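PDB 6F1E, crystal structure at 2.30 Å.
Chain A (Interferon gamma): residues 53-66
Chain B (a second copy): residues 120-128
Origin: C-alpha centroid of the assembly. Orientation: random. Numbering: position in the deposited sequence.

Chain A 53-66: ETYEKLIGQMLEQL
Chain B, residues 120-128: DLGDIKMNN

Contact between a helix of one interferon gamma copy (chain A, 53-66) and a turn-rich segment of the second (chain B, 120-128), packed without a hydrogen bond between the two stretches and burying 446 Å² in total. Chain A is helical through Glu A64; chain B leaves a helix through a type I turn, Leu B121 to Ile B124, extends at Ile B124 (phi/psi -58/137), and turns again from Lys B125 to Asn B128. The segments run in the same general direction, with CA atoms 6.7 Å apart at Thr A54 and Leu B121 and 5.4 Å apart at Leu A58 and Met B126. Glu A53 does not reach chain B; its OE2 lies 2.8 Å from Lys A57 NZ in a salt bridge along the helix. Thr A54 (chi1 m) points toward chain B and is buried there, a short side chain with its OG1 hydrogen-bonded elsewhere in the structure: OG1 is 3.7 Å from Leu B121 CB, and CG2 is 4.1 Å from Ile B124 CD1 and 4.2 Å from Met B126 CE. Lys A57 offers its aliphatic base, CB 3.7 Å from Met B126 CE, while its charged end leads away. Leu A58 starts sideways, but its end comes nearer, placing CD2 4.0 Å from Met B126 SD. Met B126 (chi m, m, t) has 119 Å² covered, the largest share of any residue; its long, unbranched side chain lies along the helix and meets Thr A54, Lys A57 and Leu A58. Gln A61 (chi1 m, chi2 m) points toward chain B and continues this packing with its CG methylene, 3.9 Å from Met B126 CB. Beyond the helix, Gln A65 (m, t) also points toward chain B; its OE1 stands 3.2 Å from Asn B127 O, a pair of acceptors in contact without a hydrogen bond. Asn B127 (chi1 m) starts sideways and bends its end nearer, making this exposed margin polar.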

ATOM      1  N   GLU A  53      -8.631   5.972  -4.483  1.00 49.06           N
ATOM      2  CA  GLU A  53      -7.652   6.916  -3.896  1.00 54.42           C
ATOM      3  C   GLU A  53      -6.659   7.478  -4.911  1.00 57.94           C
ATOM      4  O   GLU A  53      -6.320   8.674  -4.882  1.00 63.47           O
ATOM      5  CB  GLU A  53      -6.905   6.279  -2.756  1.00 61.91           C
ATOM      6  CG  GLU A  53      -5.781   7.148  -2.167  1.00 76.27           C
ATOM      7  CD  GLU A  53      -5.335   6.704  -0.759  1.00 87.73           C
ATOM      8  OE1 GLU A  53      -5.969   5.808  -0.128  1.00 87.85           O
ATOM      9  OE2 GLU A  53      -4.338   7.276  -0.270  1.00 98.09           O
ATOM     10  N   THR A  54      -6.221   6.618  -5.816  1.00 56.59           N
ATOM     11  CA  THR A  54      -5.304   7.006  -6.869  1.00 58.29           C
ATOM     12  C   THR A  54      -5.948   8.003  -7.828  1.00 55.51           C
ATOM     13  O   THR A  54      -5.338   8.991  -8.220  1.00 51.26           O
ATOM     14  CB  THR A  54      -4.809   5.746  -7.612  1.00 59.65           C
ATOM     15  OG1 THR A  54      -4.232   4.857  -6.652  1.00 62.56           O
ATOM     16  CG2 THR A  54      -3.765   6.087  -8.644  1.00 60.10           C
ATOM     17  N   TYR A  55      -7.187   7.724  -8.207  1.00 57.07           N
ATOM     18  CA  TYR A  55      -7.948   8.627  -9.102  1.00 57.23           C
ATOM     19  C   TYR A  55      -8.183   9.990  -8.487  1.00 53.16           C
ATOM     20  O   TYR A  55      -8.196  10.997  -9.165  1.00 53.87           O
ATOM     21  CB  TYR A  55      -9.311   8.031  -9.458  1.00 51.85           C
ATOM     22  CG  TYR A  55      -9.302   7.216 -10.717  1.00 52.03           C
ATOM     23  CD1 TYR A  55      -9.133   7.832 -11.957  1.00 48.01           C
ATOM     24  CD2 TYR A  55      -9.512   5.827 -10.682  1.00 53.20           C
ATOM     25  CE1 TYR A  55      -9.164   7.089 -13.134  1.00 51.08           C
ATOM     26  CE2 TYR A  55      -9.540   5.072 -11.851  1.00 53.74           C
ATOM     27  CZ  TYR A  55      -9.369   5.708 -13.082  1.00 52.34           C
ATOM     28  OH  TYR A  55      -9.378   4.971 -14.254  1.00 43.64           O
ATOM     29  N   GLU A  56      -8.410  10.011  -7.196  1.00 54.17           N
ATOM     30  CA  GLU A  56      -8.596  11.286  -6.526  1.00 59.74           C
ATOM     31  C   GLU A  56      -7.329  12.127  -6.562  1.00 56.65           C
ATOM     32  O   GLU A  56      -7.423  13.296  -6.798  1.00 53.86           O
ATOM     33  CB  GLU A  56      -9.052  11.051  -5.100  1.00 64.43           C
ATOM     34  CG  GLU A  56      -9.600  12.287  -4.460  1.00 72.66           C
ATOM     35  CD  GLU A  56     -10.065  12.023  -3.060  1.00 85.68           C
ATOM     36  OE1 GLU A  56     -10.383  10.813  -2.784  1.00 70.82           O
ATOM     37  OE2 GLU A  56     -10.092  13.036  -2.282  1.00 83.89           O
ATOM     38  N   LYS A  57      -6.157  11.520  -6.338  1.00 63.43           N
ATOM     39  CA  LYS A  57      -4.854  12.174  -6.591  1.00 61.60           C
ATOM     40  C   LYS A  57      -4.771  12.678  -8.010  1.00 62.28           C
ATOM     41  O   LYS A  57      -4.490  13.845  -8.233  1.00 66.99           O
ATOM     42  CB  LYS A  57      -3.669  11.211  -6.383  1.00 69.42           C
ATOM     43  CG  LYS A  57      -2.909  11.338  -5.064  1.00 80.23           C
ATOM     44  CD  LYS A  57      -3.542  10.533  -3.932  1.00 93.02           C
ATOM     45  CE  LYS A  57      -2.562  10.282  -2.785  1.00103.05           C
ATOM     46  NZ  LYS A  57      -3.099   9.270  -1.829  1.00106.19           N
ATOM     47  N   LEU A  58      -4.994  11.771  -8.963  1.00 59.34           N
ATOM     48  CA  LEU A  58      -4.836  12.064 -10.371  1.00 57.30           C
ATOM     49  C   LEU A  58      -5.581  13.313 -10.717  1.00 63.77           C
ATOM     50  O   LEU A  58      -5.023  14.262 -11.287  1.00 64.13           O
ATOM     51  CB  LEU A  58      -5.427  10.950 -11.258  1.00 62.95           C
ATOM     52  CG  LEU A  58      -4.552   9.896 -11.912  1.00 68.26           C
ATOM     53  CD1 LEU A  58      -5.401   8.998 -12.780  1.00 65.43           C
ATOM     54  CD2 LEU A  58      -3.476  10.561 -12.752  1.00 70.57           C
ATOM     55  N   ILE A  59      -6.875  13.279 -10.392  1.00 62.24           N
ATOM     56  CA  ILE A  59      -7.821  14.294 -10.871  1.00 57.55           C
ATOM     57  C   ILE A  59      -7.440  15.633 -10.265  1.00 55.99           C
ATOM     58  O   ILE A  59      -7.354  16.626 -10.972  1.00 61.75           O
ATOM     59  CB  ILE A  59      -9.251  13.875 -10.588  1.00 57.33           C
ATOM     60  CG1 ILE A  59      -9.556  12.592 -11.401  1.00 57.57           C
ATOM     61  CG2 ILE A  59     -10.222  15.000 -10.949  1.00 60.44           C
ATOM     62  CD1 ILE A  59     -10.683  11.755 -10.838  1.00 58.29           C
ATOM     63  N   GLY A  60      -7.115  15.622  -8.980  1.00 56.72           N
ATOM     64  CA  GLY A  60      -6.353  16.709  -8.346  1.00 63.29           C
ATOM     65  C   GLY A  60      -5.334  17.331  -9.278  1.00 67.91           C
ATOM     66  O   GLY A  60      -5.536  18.452  -9.732  1.00 73.92           O
ATOM     67  N   GLN A  61      -4.284  16.586  -9.635  1.00 76.08           N
ATOM     68  CA  GLN A  61      -3.230  17.108 -10.547  1.00 71.11           C
ATOM     69  C   GLN A  61      -3.794  17.604 -11.888  1.00 66.40           C
ATOM     70  O   GLN A  61      -3.417  18.641 -12.385  1.00 69.79           O
ATOM     71  CB  GLN A  61      -2.134  16.066 -10.803  1.00 67.65           C
ATOM     72  CG  GLN A  61      -1.361  15.631  -9.574  1.00 76.47           C
ATOM     73  CD  GLN A  61      -0.730  16.798  -8.852  1.00 87.88           C
ATOM     74  OE1 GLN A  61      -1.060  17.087  -7.683  1.00 76.91           O
ATOM     75  NE2 GLN A  61       0.160  17.513  -9.564  1.00 78.94           N
ATOM     76  N   MET A  62      -4.737  16.884 -12.447  1.00 65.74           N
ATOM     77  CA  MET A  62      -5.340  17.325 -13.672  1.00 71.73           C
ATOM     78  C   MET A  62      -5.999  18.685 -13.473  1.00 72.00           C
ATOM     79  O   MET A  62      -6.043  19.477 -14.398  1.00 81.37           O
ATOM     80  CB  MET A  62      -6.351  16.282 -14.179  1.00 82.19           C
ATOM     81  CG  MET A  62      -5.695  14.986 -14.660  1.00 78.62           C
ATOM     82  SD  MET A  62      -6.857  13.651 -14.965  1.00 66.20           S
ATOM     83  CE  MET A  62      -7.570  14.039 -16.555  1.00 68.82           C
ATOM     84  N   LEU A  63      -6.511  18.959 -12.277  1.00 74.38           N
ATOM     85  CA  LEU A  63      -7.006  20.310 -11.957  1.00 74.57           C
ATOM     86  C   LEU A  63      -5.879  21.344 -11.763  1.00 80.84           C
ATOM     87  O   LEU A  63      -6.022  22.484 -12.220  1.00 84.44           O
ATOM     88  CB  LEU A  63      -7.925  20.301 -10.740  1.00 64.08           C
ATOM     89  CG  LEU A  63      -9.299  19.647 -10.954  1.00 63.61           C
ATOM     90  CD1 LEU A  63      -9.969  19.263  -9.611  1.00 56.59           C
ATOM     91  CD2 LEU A  63     -10.182  20.561 -11.802  1.00 61.53           C
ATOM     92  N   GLU A  64      -4.778  20.970 -11.107  1.00 81.81           N
ATOM     93  CA  GLU A  64      -3.617  21.882 -10.989  1.00 86.83           C
ATOM     94  C   GLU A  64      -3.042  22.244 -12.355  1.00 79.91           C
ATOM     95  O   GLU A  64      -2.898  23.409 -12.650  1.00 85.91           O
ATOM     96  CB  GLU A  64      -2.521  21.324 -10.075  1.00 90.83           C
ATOM     97  CG  GLU A  64      -3.002  21.135  -8.636  1.00106.38           C
ATOM     98  CD  GLU A  64      -1.883  21.195  -7.594  1.00120.09           C
ATOM     99  OE1 GLU A  64      -1.690  20.188  -6.867  1.00120.03           O
ATOM    100  OE2 GLU A  64      -1.204  22.246  -7.491  1.00124.52           O
ATOM    101  N   GLN A  65      -2.794  21.254 -13.206  1.00 87.62           N
ATOM    102  CA  GLN A  65      -2.216  21.477 -14.553  1.00 92.40           C
ATOM    103  C   GLN A  65      -3.147  22.187 -15.542  1.00 91.21           C
ATOM    104  O   GLN A  65      -2.785  22.393 -16.701  1.00 88.48           O
ATOM    105  CB  GLN A  65      -1.705  20.150 -15.155  1.00 94.11           C
ATOM    106  CG  GLN A  65      -0.373  19.724 -14.545  1.00105.23           C
ATOM    107  CD  GLN A  65      -0.154  18.218 -14.502  1.00102.49           C
ATOM    108  OE1 GLN A  65      -0.125  17.542 -15.535  1.00 97.31           O
ATOM    109  NE2 GLN A  65       0.030  17.691 -13.293  1.00 97.53           N
ATOM    110  N   LEU A  66      -4.345  22.545 -15.095  1.00 95.05           N
ATOM    111  CA  LEU A  66      -5.210  23.480 -15.822  1.00100.53           C
ATOM    112  C   LEU A  66      -4.714  24.948 -15.620  1.00112.04           C
ATOM    113  O   LEU A  66      -4.348  25.339 -14.490  1.00 99.61           O
ATOM    114  CB  LEU A  66      -6.663  23.310 -15.340  1.00 91.85           C
ATOM    115  CG  LEU A  66      -7.785  23.054 -16.345  1.00102.89           C
ATOM    116  CD1 LEU A  66      -7.538  21.848 -17.253  1.00103.58           C
ATOM    117  CD2 LEU A  66      -9.100  22.871 -15.585  1.00103.50           C
TER
ATOM    118  N   ASP B 120       2.337  -0.539  -6.431  1.00 63.08           N
ATOM    119  CA  ASP B 120       2.350  -0.202  -7.865  1.00 69.48           C
ATOM    120  C   ASP B 120       1.435   1.012  -8.214  1.00 63.22           C
ATOM    121  O   ASP B 120       1.821   1.849  -9.016  1.00 59.68           O
ATOM    122  CB  ASP B 120       1.974  -1.436  -8.734  1.00 71.86           C
ATOM    123  CG  ASP B 120       2.997  -2.597  -8.640  1.00 71.01           C
ATOM    124  OD1 ASP B 120       4.156  -2.399  -8.149  1.00 59.98           O
ATOM    125  OD2 ASP B 120       2.600  -3.718  -9.064  1.00 70.76           O
ATOM    126  N   LEU B 121       0.254   1.088  -7.586  1.00 59.87           N
ATOM    127  CA  LEU B 121      -0.647   2.243  -7.689  1.00 58.39           C
ATOM    128  C   LEU B 121       0.019   3.538  -7.248  1.00 61.58           C
ATOM    129  O   LEU B 121      -0.205   4.572  -7.845  1.00 65.25           O
ATOM    130  CB  LEU B 121      -1.882   2.031  -6.822  1.00 53.71           C
ATOM    131  CG  LEU B 121      -2.789   0.893  -7.257  1.00 56.43           C
ATOM    132  CD1 LEU B 121      -3.843   0.657  -6.217  1.00 62.41           C
ATOM    133  CD2 LEU B 121      -3.462   1.201  -8.577  1.00 56.15           C
ATOM    134  N   GLY B 122       0.833   3.487  -6.195  1.00 65.68           N
ATOM    135  CA  GLY B 122       1.609   4.662  -5.751  1.00 71.41           C
ATOM    136  C   GLY B 122       2.730   5.143  -6.686  1.00 72.99           C
ATOM    137  O   GLY B 122       3.321   6.204  -6.438  1.00 71.65           O
ATOM    138  N   ASP B 123       3.044   4.364  -7.728  1.00 70.82           N
ATOM    139  CA  ASP B 123       4.114   4.674  -8.690  1.00 73.46           C
ATOM    140  C   ASP B 123       3.586   5.273  -9.962  1.00 68.18           C
ATOM    141  O   ASP B 123       4.372   5.736 -10.777  1.00 89.11           O
ATOM    142  CB  ASP B 123       4.926   3.405  -9.095  1.00 83.22           C
ATOM    143  CG  ASP B 123       5.968   2.976  -8.047  1.00 88.42           C
ATOM    144  OD1 ASP B 123       6.320   3.756  -7.125  1.00 88.47           O
ATOM    145  OD2 ASP B 123       6.432   1.824  -8.164  1.00 93.80           O
ATOM    146  N   ILE B 124       2.278   5.254 -10.171  1.00 67.74           N
ATOM    147  CA  ILE B 124       1.698   5.802 -11.411  1.00 67.43           C
ATOM    148  C   ILE B 124       2.109   7.274 -11.556  1.00 70.16           C
ATOM    149  O   ILE B 124       2.105   8.010 -10.576  1.00 74.83           O
ATOM    150  CB  ILE B 124       0.157   5.601 -11.417  1.00 68.03           C
ATOM    151  CG1 ILE B 124      -0.160   4.113 -11.640  1.00 62.22           C
ATOM    152  CG2 ILE B 124      -0.532   6.491 -12.451  1.00 69.97           C
ATOM    153  CD1 ILE B 124      -1.528   3.687 -11.162  1.00 68.09           C
ATOM    154  N   LYS B 125       2.498   7.681 -12.762  1.00 80.88           N
ATOM    155  CA  LYS B 125       2.984   9.057 -13.014  1.00 80.64           C
ATOM    156  C   LYS B 125       1.828  10.097 -13.173  1.00 79.10           C
ATOM    157  O   LYS B 125       1.357  10.420 -14.282  1.00 71.03           O
ATOM    158  CB  LYS B 125       3.977   9.064 -14.200  1.00 90.97           C
ATOM    159  CG  LYS B 125       5.415   8.682 -13.806  1.00102.57           C
ATOM    160  CD  LYS B 125       6.235   7.969 -14.901  1.00114.07           C
ATOM    161  CE  LYS B 125       6.514   6.491 -14.558  1.00119.58           C
ATOM    162  NZ  LYS B 125       7.217   5.672 -15.603  1.00105.71           N
ATOM    163  N   MET B 126       1.389  10.618 -12.030  1.00 82.00           N
ATOM    164  CA  MET B 126       0.329  11.653 -11.929  1.00 85.71           C
ATOM    165  C   MET B 126       0.381  12.820 -12.949  1.00 80.00           C
ATOM    166  O   MET B 126      -0.663  13.307 -13.359  1.00 86.10           O
ATOM    167  CB  MET B 126       0.338  12.300 -10.521  1.00 90.63           C
ATOM    168  CG  MET B 126       0.127  11.399  -9.306  1.00 87.38           C
ATOM    169  SD  MET B 126      -1.326  10.344  -9.404  1.00 89.06           S
ATOM    170  CE  MET B 126      -1.030   9.262  -7.991  1.00 99.60           C
ATOM    171  N   ASN B 127       1.577  13.277 -13.316  1.00 79.90           N
ATOM    172  CA  ASN B 127       1.773  14.465 -14.168  1.00 81.10           C
ATOM    173  C   ASN B 127       1.788  14.187 -15.672  1.00 84.10           C
ATOM    174  O   ASN B 127       1.706  15.121 -16.488  1.00 85.74           O
ATOM    175  CB  ASN B 127       3.091  15.146 -13.804  1.00 91.36           C
ATOM    176  CG  ASN B 127       3.107  15.681 -12.380  1.00110.82           C
ATOM    177  OD1 ASN B 127       2.188  15.427 -11.579  1.00115.79           O
ATOM    178  ND2 ASN B 127       4.158  16.436 -12.054  1.00117.40           N
ATOM    179  N   ASN B 128       1.895  12.913 -16.035  1.00 80.79           N
ATOM    180  CA  ASN B 128       2.037  12.499 -17.426  1.00 73.20           C
ATOM    181  C   ASN B 128       0.696  12.576 -18.112  1.00 64.53           C
ATOM    182  O   ASN B 128      -0.254  11.935 -17.656  1.00 59.02           O
ATOM    183  CB  ASN B 128       2.563  11.054 -17.468  1.00 78.13           C
ATOM    184  CG  ASN B 128       2.999  10.619 -18.850  1.00 76.84           C
ATOM    185  OD1 ASN B 128       2.172  10.365 -19.736  1.00 76.57           O
ATOM    186  ND2 ASN B 128       4.308  10.497 -19.032  1.00 71.89           N
TER